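Local coordinates for protein beta-N-acetylglucosaminidase (Thermotoga maritima, PDB 3WO8) that probably hydrolyses terminal non-reducing N-acetyl-D-hexosamine residues from N-acetyl-beta-D-hexosaminides, as a TIM-barrel glycosidase of glycosyl hydrolase family 3, at residues N28-E33 against G287-L292; D68-S73 against K322-A327; I113-G118 against K328-V333; E270-L275 against P293-T298. All coordinates share one frame; numbering follows the deposited sequence.

Contact 1. Residues N28-E33 against G287-L292; sequences NEEVKE and GDYRNL
Tyr-289 pushes its ring and hydroxyl at the first turn of helix 29-37, where Val-31 and Glu-30 receive it. The tight part is apolar. Val-31 CG2 lies 3.7 Å from Tyr-289 CZ, and the two side chains cross at about a right angle. The tyrosine CG sits between its own backbone N and carbonyl carbon (chi1 79°), and the ring leaving from there reaches across to the helix. Arg-290 CG rests on one ring face, 3.5 Å above the plane and displaced toward the rim. Behind this, Tyr-289 stacks on Phe-24 of strand 20-24, which Val-31 also touches, so the packing runs on into the barrel wall. Replacing Tyr-289 by an alanine would probably open a gap beside Val-31 CG2 and strip Phe-24 of its stacking partner.

The outer side is looser and polar. Glu-30, extended beyond CG, brings OE2 to 3.3 Å from Tyr-289 OH and 3.4 Å from Arg-290 CD. Its carboxylate meets the aliphatic part of the arginine, while Glu-30 OE2 stays 4.9 Å from Arg-290 NE. Arg-290 NH1 lies 3.1 Å from Asp-288 OD2, a salt bridge by charge alone, since no N-H points at that oxygen. On the helix, Asn-28 is the N-cap: its OD1 accepts from Val-31 N at 2.9 Å, nearly straight.

The loop after strand 283-286 thus meets the helix after strand 20-24 through a tyrosine that packs on Val-31 and keeps its hydroxyl close to the Glu-30 carboxylate, while Glu-30 and Arg-290, their charged atoms not in contact, probably attract each other weakly.

Contact 2. Residues D68-S73 against K322-A327; sequences DFLISS and KYLAFA
Leu-70 and Leu-324 meet through contrasting torsions: in Leu-70 CG is anti to the carbonyl carbon (chi1 -68°), whereas in Leu-324 chi1 is -141°, away from any staggered position. Asp-68 has its CG anti to the backbone N (chi1 -178°), which places CG on the helix side.

The apolar packing is close. Leu-324 CD1 comes to 3.4 Å from Leu-70 CD2 and 3.6 Å from Leu-70 CG, the two leucines crossing obliquely. The same CD1 also lies 3.6 Å from the backbone C of Phe-69, so this one methyl touches both the strand backbone and the Leu-70 side chain. Leu-70 CD2 also touches Ala-327 CB at 4.1 Å, at the carboxy-terminal side of the helix 310-326 region. An alanine in place of Leu-324 would probably open a gap over Leu-70, whose CD2 would lose its nearest neighbour in the helix.

Asp-68 and Leu-324 approach tip to tip, but the model is too close around OD2 for that meeting to be trusted in detail. The aspartate's charge is answered by Lys-329, which forms a salt bridge with OD1 and also bonds to Leu-324 O, tying the end of the helix to the start of the strand.

At the amino-terminal side of the barrel, Tyr-323 OH bonds to Val-215 O and Phe-326 packs on Ile-167, both near the beginnings of other strands. The arrangement is that of a TIM barrel whose amino-terminal strand ends are covered by a helix, here the one that follows the last barrel helix, 292-304.

Contact 3. Residues I113-G118 against K328-V333; sequences IMEIVG and KKNSGV
Along 113-118, Glu-115 is the first to meet 328-333, its aliphatic part facing that of Lys-328, with Glu-115 CG 4.0 Å from Lys-328 CG. The charges do not pair: Glu-115 OE2 remains 5.2 Å from Lys-328 NZ, so any attraction is probably weak. The carbonyl of Glu-115 faces the amide end of Asn-330, whose orientation in the model is doubtful.

One residue on, Ile-116 O receives a bent CA-H...O contact from Gly-332 CA at 3.3 Å, while its side chain turns to Val-109 of the second subunit. Val-117 O makes the firm bond of the contact. Val-333 N donates to Val-117 O at 2.9 Å with an N-H...O angle of 172°, arriving well above the carbonyl plane, and Val-333 CB lies 3.3 Å from Val-117 O. Gly-118 then ends the helix as the C-prime residue of a Schellman motif, its positive phi unsuited to a side chain. Its CA lies 3.9 Å from Gly-332 CA; a CB on Gly-332 would run into Gly-118 CA and Val-117 O, so two glycines let the backbones touch.

The loop thus joins helix 310-326 to helix 334-342 by passing against the carboxy-terminal end of helix 100-117. Helix 53-66 borders both, through Leu-56 at Val-117 and Met-57 at Val-333, and Arg-105 of the second subunit bonds to Ser-331.

Contact 4. Residues E270-L275 against P293-T298; sequences EEIVSL and PVYYET
Tyr-295 lies across from Ile-272 and Val-273, and each of the two meets the ring differently. Ile-272 comes in at the edge: its CG2 lies near the ring plane, 3.7 Å from Tyr-295 CE2, and its CD1 stands 3.4 Å from the hydroxyl oxygen OH. In Ile-272, chi1 (-80°) sets CG2 anti to the backbone N and chi2 (176°) extends CD1, so that both methyls approach the hydroxyl. The isoleucine and tyrosine side chains are oblique to each other.

Val-273 instead slides past the tyrosine in the opposite direction. Its CG2 touches the nearer part of the ring, 3.7 Å from Tyr-295 CD2. Together the two residues meet the ring from CD2 to the hydroxyl, Ile-272 CG2 at the edge and Val-273 CG2 obliquely.

A turn further on, Thr-298 supplies the second point of contact. Its methyl CG2 presses on the backbone of the other helix, 3.6 Å from Glu-270 CA, where the helices come close. OG1 of Thr-298 is turned back into its own helix and donates to Val-294 O at 2.7 Å; that carbonyl also accepts from Thr-298 N, so the hydroxyl is satisfied without entering the interface.

The axes of segments 270-275 and 293-298 approach to 9.8 Å and cross at -60°. Helices 269-279 and 292-304 are consecutive outer helices of the barrel, separated in the chain by strand 283-286. Val-273 and Glu-270 continue the packing onto Leu-299 and Leu-302 of the second helix, while Tyr-295 reaches inward to Phe-20 of strand 20-24 and Met-258.

Contacts 2 and 3 form one continuous region, their centres 11 Å apart: Lys-329, from the loop of contact 3, reaches Asp-68 OD1 and Leu-324 O of contact 2. Contacts 1 and 4 adjoin in sequence at residues 292 and 293, with centres 17 Å apart, so the loop of contact 1 runs straight into the helix of contact 4. Contact 1 lies beyond the carboxy-terminal ends of its strands, the side where TIM-barrel enzymes carry their active site, whereas contact 2 lies at the amino-terminal ends, its centre 19 Å away. Contacts 3 and 4 are the most widely separated, at 32 Å, and contact 3 alone touches the second subunit.

Contact 1. Residues N28-E33 against G287-L292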
loop_
_atom_site.group_PDB
_atom_site.type_symbol
_atom_site.label_atom_id
_atom_site.label_comp_id
_atom_site.label_asym_id
_atom_site.label_seq_id
_atom_site.Cartn_x
_atom_site.Cartn_y
_atom_site.Cartn_z
ATOM N N ASN B 28 10.026 16.332 -11.850
ATOM C CA ASN B 28 10.503 16.631 -13.176
ATOM C C ASN B 28 11.689 17.563 -13.096
ATOM O O ASN B 28 12.114 17.922 -12.005
ATOM C CB ASN B 28 9.399 17.317 -13.942
ATOM C CG ASN B 28 8.794 18.435 -13.160
ATOM O OD1 ASN B 28 9.493 19.227 -12.557
ATOM N ND2 ASN B 28 7.484 18.476 -13.127
ATOM N N GLU B 29 12.190 17.994 -14.254
ATOM C CA GLU B 29 13.419 18.766 -14.299
ATOM C C GLU B 29 13.301 20.096 -13.541
ATOM O O GLU B 29 14.274 20.575 -12.965
ATOM C CB GLU B 29 13.860 18.959 -15.752
ATOM C CG GLU B 29 15.329 19.343 -15.901
ATOM C CD GLU B 29 16.277 18.303 -15.333
ATOM O OE1 GLU B 29 15.958 17.099 -15.446
ATOM O OE2 GLU B 29 17.335 18.682 -14.779
ATOM N N GLU B 30 12.112 20.683 -13.509
ATOM C CA GLU B 30 11.919 21.942 -12.786
ATOM C C GLU B 30 12.058 21.692 -11.279
ATOM O O GLU B 30 12.776 22.412 -10.585
ATOM C CB GLU B 30 10.547 22.552 -13.123
ATOM C CG GLU B 30 10.238 23.910 -12.477
ATOM C CD GLU B 30 8.831 24.407 -12.803
ATOM O OE1 GLU B 30 8.327 24.048 -13.870
ATOM O OE2 GLU B 30 8.215 25.144 -12.019
ATOM N N VAL B 31 11.393 20.637 -10.801
ATOM C CA VAL B 31 11.367 20.292 -9.388
ATOM C C VAL B 31 12.770 20.056 -8.878
ATOM O O VAL B 31 13.173 20.611 -7.850
ATOM C CB VAL B 31 10.500 19.050 -9.131
ATOM C CG1 VAL B 31 10.725 18.512 -7.725
ATOM C CG2 VAL B 31 9.024 19.374 -9.321
ATOM N N LYS B 32 13.507 19.236 -9.611
ATOM C CA LYS B 32 14.922 18.985 -9.331
ATOM C C LYS B 32 15.740 20.272 -9.297
ATOM O O LYS B 32 16.644 20.408 -8.469
ATOM C CB LYS B 32 15.549 18.074 -10.381
ATOM C CG LYS B 32 14.958 16.675 -10.506
ATOM C CD LYS B 32 15.934 15.750 -11.242
ATOM C CE LYS B 32 15.269 14.784 -12.216
ATOM N NZ LYS B 32 16.279 13.833 -12.752
ATOM N N GLU B 33 15.433 21.209 -10.196
ATOM C CA GLU B 33 16.219 22.445 -10.291
ATOM C C GLU B 33 16.001 23.368 -9.097
ATOM O O GLU B 33 16.957 23.827 -8.519
ATOM C CB GLU B 33 15.986 23.146 -11.630
ATOM C CG GLU B 33 16.699 22.432 -12.784
ATOM C CD GLU B 33 16.287 22.904 -14.196
ATOM O OE1 GLU B 33 17.021 22.613 -15.160
ATOM O OE2 GLU B 33 15.231 23.553 -14.375
ATOM N N GLY B 287 2.799 25.392 0.277
ATOM C CA GLY B 287 1.974 24.431 -0.433
ATOM C C GLY B 287 2.446 24.144 -1.854
ATOM O O GLY B 287 2.379 22.999 -2.315
ATOM N N ASP B 288 2.923 25.190 -2.542
ATOM C CA ASP B 288 3.325 25.133 -3.952
ATOM C C ASP B 288 4.768 25.540 -4.100
ATOM O O ASP B 288 5.084 26.718 -4.166
ATOM C CB ASP B 288 2.450 26.094 -4.754
ATOM C CG ASP B 288 2.670 26.010 -6.281
ATOM O OD1 ASP B 288 3.668 25.390 -6.759
ATOM O OD2 ASP B 288 1.798 26.585 -6.994
ATOM N N TYR B 289 5.642 24.563 -4.213
ATOM C CA TYR B 289 7.063 24.811 -4.320
ATOM C C TYR B 289 7.461 25.876 -5.297
ATOM O O TYR B 289 8.600 26.346 -5.257
ATOM C CB TYR B 289 7.771 23.544 -4.757
ATOM C CG TYR B 289 7.666 23.261 -6.241
ATOM C CD1 TYR B 289 6.475 22.774 -6.805
ATOM C CD2 TYR B 289 8.767 23.462 -7.089
ATOM C CE1 TYR B 289 6.388 22.484 -8.157
ATOM C CE2 TYR B 289 8.686 23.182 -8.447
ATOM C CZ TYR B 289 7.498 22.694 -8.981
ATOM O OH TYR B 289 7.415 22.420 -10.331
ATOM N N ARG B 290 6.569 26.203 -6.229
ATOM C CA ARG B 290 6.855 27.232 -7.253
ATOM C C ARG B 290 6.971 28.646 -6.681
ATOM O O ARG B 290 7.756 29.450 -7.191
ATOM C CB ARG B 290 5.836 27.163 -8.391
ATOM C CG ARG B 290 6.035 25.924 -9.252
ATOM C CD ARG B 290 5.222 25.963 -10.522
ATOM N NE ARG B 290 3.842 26.348 -10.240
ATOM C CZ ARG B 290 2.782 25.543 -10.280
ATOM N NH1 ARG B 290 1.581 26.043 -9.996
ATOM N NH2 ARG B 290 2.898 24.258 -10.611
ATOM N N ASN B 291 6.246 28.914 -5.590
ATOM C CA ASN B 291 6.392 30.171 -4.855
ATOM C C ASN B 291 7.728 30.319 -4.095
ATOM O O ASN B 291 7.903 31.239 -3.287
ATOM C CB ASN B 291 5.229 30.325 -3.875
ATOM C CG ASN B 291 3.888 30.493 -4.581
ATOM O OD1 ASN B 291 3.751 31.294 -5.498
ATOM N ND2 ASN B 291 2.895 29.752 -4.149
ATOM N N LEU B 292 8.677 29.422 -4.331
ATOM C CA LEU B 292 9.871 29.419 -3.500
ATOM C C LEU B 292 10.762 30.553 -3.877
ATOM O O LEU B 292 11.111 31.348 -3.012
ATOM C CB LEU B 292 10.644 28.097 -3.559
ATOM C CG LEU B 292 11.789 27.977 -2.540
ATOM C CD1 LEU B 292 11.296 28.076 -1.100
ATOM C CD2 LEU B 292 12.555 26.680 -2.726
#

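Contact 2. Residues D68-S73 against K322-A327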
loop_
_atom_site.group_PDB
_atom_site.type_symbol
_atom_site.label_atom_id
_atom_site.label_comp_id
_atom_site.label_asym_id
_atom_site.label_seq_id
_atom_site.Cartn_x
_atom_site.Cartn_y
_atom_site.Cartn_z
ATOM N N ASP B 68 19.841 15.972 2.943
ATOM C CA ASP B 68 19.258 15.496 4.149
ATOM C C ASP B 68 18.013 16.336 4.329
ATOM O O ASP B 68 18.132 17.538 4.530
ATOM C CB ASP B 68 20.277 15.672 5.273
ATOM C CG ASP B 68 19.784 15.147 6.597
ATOM O OD1 ASP B 68 19.333 13.984 6.666
ATOM O OD2 ASP B 68 19.870 15.885 7.595
ATOM N N PHE B 69 16.831 15.707 4.220
ATOM C CA PHE B 69 15.529 16.406 4.276
ATOM C C PHE B 69 14.537 15.854 5.266
ATOM O O PHE B 69 14.682 14.772 5.801
ATOM C CB PHE B 69 14.807 16.355 2.946
ATOM C CG PHE B 69 15.650 16.721 1.778
ATOM C CD1 PHE B 69 16.505 15.796 1.216
ATOM C CD2 PHE B 69 15.560 17.976 1.201
ATOM C CE1 PHE B 69 17.282 16.122 0.099
ATOM C CE2 PHE B 69 16.355 18.321 0.097
ATOM C CZ PHE B 69 17.215 17.385 -0.461
ATOM N N LEU B 70 13.500 16.649 5.472
ATOM C CA LEU B 70 12.350 16.243 6.193
ATOM C C LEU B 70 11.300 15.976 5.162
ATOM O O LEU B 70 10.815 16.911 4.554
ATOM C CB LEU B 70 11.870 17.364 7.084
ATOM C CG LEU B 70 12.817 17.687 8.220
ATOM C CD1 LEU B 70 12.175 18.723 9.113
ATOM C CD2 LEU B 70 13.166 16.437 9.013
ATOM N N ILE B 71 10.960 14.692 4.983
ATOM C CA ILE B 71 10.054 14.206 3.942
ATOM C C ILE B 71 8.756 13.791 4.576
ATOM O O ILE B 71 8.720 12.890 5.430
ATOM C CB ILE B 71 10.692 13.056 3.161
ATOM C CG1 ILE B 71 12.117 13.470 2.762
ATOM C CG2 ILE B 71 9.899 12.794 1.883
ATOM C CD1 ILE B 71 12.879 12.538 1.824
ATOM N N SER B 72 7.682 14.477 4.205
ATOM C CA SER B 72 6.423 14.281 4.903
ATOM C C SER B 72 5.263 14.129 3.925
ATOM O O SER B 72 5.483 14.235 2.705
ATOM C CB SER B 72 6.154 15.403 5.892
ATOM O OG SER B 72 4.885 15.202 6.516
ATOM N N SER B 73 4.067 13.863 4.483
ATOM C CA SER B 73 2.860 13.685 3.731
ATOM C C SER B 73 1.705 14.079 4.657
ATOM O O SER B 73 1.945 14.219 5.838
ATOM C CB SER B 73 2.707 12.222 3.339
ATOM O OG SER B 73 1.839 11.502 4.257
ATOM N N LYS B 322 18.672 20.298 14.260
ATOM C CA LYS B 322 18.503 19.436 15.394
ATOM C C LYS B 322 17.544 18.307 15.026
ATOM O O LYS B 322 17.794 17.133 15.271
ATOM C CB LYS B 322 17.931 20.243 16.581
ATOM C CG LYS B 322 17.987 19.502 17.916
ATOM C CD LYS B 322 17.681 20.417 19.106
ATOM C CE LYS B 322 16.243 20.306 19.630
ATOM N NZ LYS B 322 16.156 19.682 20.980
ATOM N N TYR B 323 16.417 18.690 14.444
ATOM C CA TYR B 323 15.387 17.737 14.100
ATOM C C TYR B 323 15.891 16.809 13.006
ATOM O O TYR B 323 15.768 15.597 13.086
ATOM C CB TYR B 323 14.164 18.485 13.662
ATOM C CG TYR B 323 13.284 18.800 14.817
ATOM C CD1 TYR B 323 13.624 19.745 15.749
ATOM C CD2 TYR B 323 12.092 18.139 14.980
ATOM C CE1 TYR B 323 12.782 20.040 16.814
ATOM C CE2 TYR B 323 11.253 18.419 16.039
ATOM C CZ TYR B 323 11.610 19.365 16.958
ATOM O OH TYR B 323 10.737 19.591 17.992
ATOM N N LEU B 324 16.497 17.423 12.013
ATOM C CA LEU B 324 17.127 16.730 10.951
ATOM C C LEU B 324 18.130 15.717 11.482
ATOM O O LEU B 324 18.184 14.571 11.004
ATOM C CB LEU B 324 17.825 17.742 10.056
ATOM C CG LEU B 324 17.750 17.493 8.564
ATOM C CD1 LEU B 324 16.348 17.179 8.095
ATOM C CD2 LEU B 324 18.288 18.714 7.832
ATOM N N ALA B 325 18.921 16.126 12.471
ATOM C CA ALA B 325 19.943 15.241 13.035
ATOM C C ALA B 325 19.382 14.042 13.794
ATOM O O ALA B 325 20.081 13.061 13.934
ATOM C CB ALA B 325 20.894 16.006 13.925
ATOM N N PHE B 326 18.146 14.094 14.281
ATOM C CA PHE B 326 17.528 12.877 14.822
ATOM C C PHE B 326 16.467 12.212 13.933
ATOM O O PHE B 326 15.912 11.203 14.298
ATOM C CB PHE B 326 17.015 13.065 16.270
ATOM C CG PHE B 326 15.915 14.072 16.437
ATOM C CD1 PHE B 326 14.713 13.959 15.766
ATOM C CD2 PHE B 326 16.069 15.111 17.342
ATOM C CE1 PHE B 326 13.704 14.895 15.962
ATOM C CE2 PHE B 326 15.069 16.048 17.539
ATOM C CZ PHE B 326 13.877 15.939 16.850
ATOM N N ALA B 327 16.180 12.749 12.766
ATOM C CA ALA B 327 15.223 12.098 11.888
ATOM C C ALA B 327 15.903 10.924 11.229
ATOM O O ALA B 327 17.096 11.001 10.924
ATOM C CB ALA B 327 14.707 13.070 10.839
#

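Contact 3. Residues I113-G118 against K328-V333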
loop_
_atom_site.group_PDB
_atom_site.type_symbol
_atom_site.label_atom_id
_atom_site.label_comp_id
_atom_site.label_asym_id
_atom_site.label_seq_id
_atom_site.Cartn_x
_atom_site.Cartn_y
_atom_site.Cartn_z
ATOM N N ILE B 113 5.570 1.960 8.459
ATOM C CA ILE B 113 5.453 1.954 7.010
ATOM C C ILE B 113 5.970 3.245 6.323
ATOM O O ILE B 113 6.641 3.201 5.300
ATOM C CB ILE B 113 4.006 1.622 6.612
ATOM C CG1 ILE B 113 3.714 0.155 7.020
ATOM C CG2 ILE B 113 3.829 1.788 5.108
ATOM C CD1 ILE B 113 2.239 -0.202 6.928
ATOM N N MET B 114 5.654 4.394 6.878
ATOM C CA MET B 114 6.138 5.621 6.288
ATOM C C MET B 114 7.641 5.542 6.210
ATOM O O MET B 114 8.276 5.908 5.214
ATOM C CB MET B 114 5.701 6.813 7.138
ATOM C CG MET B 114 4.291 7.277 6.842
ATOM S SD MET B 114 3.649 8.190 8.242
ATOM C CE MET B 114 1.882 8.191 7.940
ATOM N N GLU B 115 8.209 4.986 7.266
ATOM C CA GLU B 115 9.634 4.927 7.386
ATOM C C GLU B 115 10.310 4.086 6.319
ATOM O O GLU B 115 11.356 4.460 5.761
ATOM C CB GLU B 115 9.979 4.375 8.732
ATOM C CG GLU B 115 11.374 4.756 9.138
ATOM C CD GLU B 115 12.158 3.564 9.500
ATOM O OE1 GLU B 115 12.595 2.876 8.548
ATOM O OE2 GLU B 115 12.280 3.332 10.721
ATOM N N ILE B 116 9.705 2.926 6.067
ATOM C CA ILE B 116 10.191 1.996 5.073
ATOM C C ILE B 116 10.123 2.648 3.700
ATOM O O ILE B 116 11.000 2.444 2.853
ATOM C CB ILE B 116 9.369 0.708 5.127
ATOM C CG1 ILE B 116 9.827 -0.104 6.323
ATOM C CG2 ILE B 116 9.566 -0.122 3.875
ATOM C CD1 ILE B 116 8.907 -1.241 6.722
ATOM N N VAL B 117 9.080 3.438 3.509
ATOM C CA VAL B 117 8.809 4.066 2.234
ATOM C C VAL B 117 9.811 5.195 2.026
ATOM O O VAL B 117 10.236 5.470 0.910
ATOM C CB VAL B 117 7.394 4.654 2.261
ATOM C CG1 VAL B 117 7.134 5.475 1.035
ATOM C CG2 VAL B 117 6.339 3.574 2.351
ATOM N N GLY B 118 10.147 5.877 3.117
ATOM C CA GLY B 118 11.177 6.885 3.087
ATOM C C GLY B 118 10.752 8.214 3.658
ATOM O O GLY B 118 11.492 9.162 3.613
ATOM N N LYS B 328 15.138 9.853 11.018
ATOM C CA LYS B 328 15.562 8.689 10.205
ATOM C C LYS B 328 16.064 9.112 8.821
ATOM O O LYS B 328 15.671 10.144 8.305
ATOM C CB LYS B 328 14.401 7.685 10.036
ATOM C CG LYS B 328 13.916 7.023 11.322
ATOM C CD LYS B 328 15.064 6.559 12.205
ATOM C CE LYS B 328 14.608 5.486 13.175
ATOM N NZ LYS B 328 15.677 5.204 14.167
ATOM N N LYS B 329 16.908 8.298 8.214
ATOM C CA LYS B 329 17.677 8.735 7.051
ATOM C C LYS B 329 17.705 7.814 5.827
ATOM O O LYS B 329 18.200 8.216 4.788
ATOM C CB LYS B 329 19.123 9.007 7.498
ATOM C CG LYS B 329 19.267 10.213 8.433
ATOM C CD LYS B 329 20.659 10.860 8.362
ATOM C CE LYS B 329 20.849 11.950 9.415
ATOM N NZ LYS B 329 19.845 13.048 9.280
ATOM N N ASN B 330 17.221 6.584 5.944
ATOM C CA ASN B 330 17.271 5.602 4.830
ATOM C C ASN B 330 16.693 6.142 3.521
ATOM O O ASN B 330 15.852 7.043 3.555
ATOM C CB ASN B 330 16.594 4.276 5.233
ATOM C CG ASN B 330 15.071 4.388 5.389
ATOM O OD1 ASN B 330 14.336 3.506 4.918
ATOM N ND2 ASN B 330 14.589 5.437 6.064
ATOM N N SER B 331 17.152 5.594 2.383
ATOM C CA SER B 331 16.675 6.024 1.016
ATOM C C SER B 331 15.250 5.609 0.726
ATOM O O SER B 331 14.674 5.996 -0.325
ATOM C CB SER B 331 17.567 5.546 -0.161
ATOM O OG SER B 331 17.871 4.177 -0.124
ATOM N N GLY B 332 14.702 4.814 1.647
ATOM C CA GLY B 332 13.427 4.198 1.451
ATOM C C GLY B 332 13.345 3.582 0.065
ATOM O O GLY B 332 14.333 3.090 -0.543
ATOM N N VAL B 333 12.140 3.708 -0.452
ATOM C CA VAL B 333 11.705 3.137 -1.708
ATOM C C VAL B 333 12.650 3.521 -2.904
ATOM O O VAL B 333 12.757 2.825 -3.939
ATOM C CB VAL B 333 10.222 3.537 -1.806
ATOM C CG1 VAL B 333 9.994 4.643 -2.779
ATOM C CG2 VAL B 333 9.362 2.332 -2.053
#

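Contact 4. Residues E270-L275 against P293-T298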
loop_
_atom_site.group_PDB
_atom_site.type_symbol
_atom_site.label_atom_id
_atom_site.label_comp_id
_atom_site.label_asym_id
_atom_site.label_seq_id
_atom_site.Cartn_x
_atom_site.Cartn_y
_atom_site.Cartn_z
ATOM N N GLU B 270 6.140 39.708 2.034
ATOM C CA GLU B 270 7.126 40.413 2.872
ATOM C C GLU B 270 6.710 40.434 4.340
ATOM O O GLU B 270 7.488 40.079 5.213
ATOM C CB GLU B 270 7.298 41.852 2.338
ATOM C CG GLU B 270 8.584 42.569 2.719
ATOM C CD GLU B 270 8.385 44.079 2.871
ATOM O OE1 GLU B 270 7.636 44.483 3.792
ATOM O OE2 GLU B 270 8.977 44.866 2.088
ATOM N N GLU B 271 5.482 40.863 4.591
ATOM C CA GLU B 271 4.908 40.815 5.918
ATOM C C GLU B 271 4.891 39.363 6.423
ATOM O O GLU B 271 5.185 39.096 7.585
ATOM C CB GLU B 271 3.462 41.364 5.913
ATOM C CG GLU B 271 3.266 42.845 5.530
ATOM C CD GLU B 271 1.855 43.131 5.008
ATOM O OE1 GLU B 271 1.127 43.976 5.576
ATOM O OE2 GLU B 271 1.453 42.470 4.026
ATOM N N ILE B 272 4.546 38.433 5.537
ATOM C CA ILE B 272 4.383 37.032 5.893
ATOM C C ILE B 272 5.694 36.453 6.415
ATOM O O ILE B 272 5.762 36.005 7.553
ATOM C CB ILE B 272 3.832 36.244 4.685
ATOM C CG1 ILE B 272 2.309 36.451 4.585
ATOM C CG2 ILE B 272 4.138 34.757 4.792
ATOM C CD1 ILE B 272 1.638 35.810 3.376
ATOM N N VAL B 273 6.733 36.485 5.589
ATOM C CA VAL B 273 8.062 35.974 5.981
ATOM C C VAL B 273 8.529 36.606 7.293
ATOM O O VAL B 273 9.078 35.928 8.168
ATOM C CB VAL B 273 9.136 36.273 4.903
ATOM C CG1 VAL B 273 10.500 35.718 5.284
ATOM C CG2 VAL B 273 8.740 35.688 3.554
ATOM N N SER B 274 8.315 37.912 7.407
ATOM C CA SER B 274 8.738 38.676 8.579
ATOM C C SER B 274 7.917 38.371 9.824
ATOM O O SER B 274 8.464 38.072 10.859
ATOM C CB SER B 274 8.669 40.182 8.296
ATOM O OG SER B 274 7.367 40.698 8.567
ATOM N N LEU B 275 6.608 38.461 9.743
ATOM C CA LEU B 275 5.822 38.320 10.940
ATOM C C LEU B 275 6.038 36.943 11.529
ATOM O O LEU B 275 6.190 36.789 12.744
ATOM C CB LEU B 275 4.348 38.585 10.651
ATOM C CG LEU B 275 4.140 40.020 10.145
ATOM C CD1 LEU B 275 2.704 40.257 9.729
ATOM C CD2 LEU B 275 4.581 41.050 11.177
ATOM N N PRO B 293 11.119 30.648 -5.171
ATOM C CA PRO B 293 12.008 31.728 -5.573
ATOM C C PRO B 293 11.555 33.056 -4.971
ATOM O O PRO B 293 12.343 33.687 -4.275
ATOM C CB PRO B 293 11.899 31.727 -7.103
ATOM C CG PRO B 293 11.544 30.328 -7.452
ATOM C CD PRO B 293 10.585 29.940 -6.356
ATOM N N VAL B 294 10.292 33.433 -5.170
ATOM C CA VAL B 294 9.779 34.690 -4.612
ATOM C C VAL B 294 9.990 34.714 -3.099
ATOM O O VAL B 294 10.667 35.604 -2.545
ATOM C CB VAL B 294 8.285 34.893 -4.921
ATOM C CG1 VAL B 294 7.719 36.083 -4.141
ATOM C CG2 VAL B 294 8.047 35.035 -6.431
ATOM N N TYR B 295 9.438 33.713 -2.424
ATOM C CA TYR B 295 9.533 33.681 -0.964
ATOM C C TYR B 295 10.987 33.678 -0.516
ATOM O O TYR B 295 11.347 34.307 0.492
ATOM C CB TYR B 295 8.776 32.492 -0.395
ATOM C CG TYR B 295 7.389 32.822 0.118
ATOM C CD1 TYR B 295 6.292 32.899 -0.728
ATOM C CD2 TYR B 295 7.176 33.018 1.457
ATOM C CE1 TYR B 295 5.018 33.175 -0.236
ATOM C CE2 TYR B 295 5.912 33.280 1.962
ATOM C CZ TYR B 295 4.832 33.365 1.124
ATOM O OH TYR B 295 3.586 33.652 1.682
ATOM N N TYR B 296 11.841 33.014 -1.281
ATOM C CA TYR B 296 13.221 32.862 -0.838
ATOM C C TYR B 296 13.952 34.182 -0.899
ATOM O O TYR B 296 14.714 34.509 0.018
ATOM C CB TYR B 296 13.964 31.837 -1.672
ATOM C CG TYR B 296 15.427 31.609 -1.269
ATOM C CD1 TYR B 296 16.466 32.458 -1.713
ATOM C CD2 TYR B 296 15.775 30.523 -0.475
ATOM C CE1 TYR B 296 17.800 32.211 -1.359
ATOM C CE2 TYR B 296 17.096 30.278 -0.115
ATOM C CZ TYR B 296 18.104 31.110 -0.564
ATOM O OH TYR B 296 19.398 30.822 -0.201
ATOM N N GLU B 297 13.748 34.920 -1.991
ATOM C CA GLU B 297 14.494 36.169 -2.215
ATOM C C GLU B 297 13.906 37.313 -1.372
ATOM O O GLU B 297 14.664 38.174 -0.906
ATOM C CB GLU B 297 14.658 36.502 -3.703
ATOM C CG GLU B 297 13.356 36.725 -4.472
ATOM C CD GLU B 297 13.462 36.466 -5.989
ATOM O OE1 GLU B 297 13.837 35.335 -6.430
ATOM O OE2 GLU B 297 13.134 37.415 -6.744
ATOM N N THR B 298 12.589 37.284 -1.107
ATOM C CA THR B 298 11.991 38.156 -0.076
ATOM C C THR B 298 12.768 38.079 1.231
ATOM O O THR B 298 12.984 39.094 1.875
ATOM C CB THR B 298 10.548 37.785 0.248
ATOM O OG1 THR B 298 9.808 37.662 -0.952
ATOM C CG2 THR B 298 9.890 38.847 1.089
#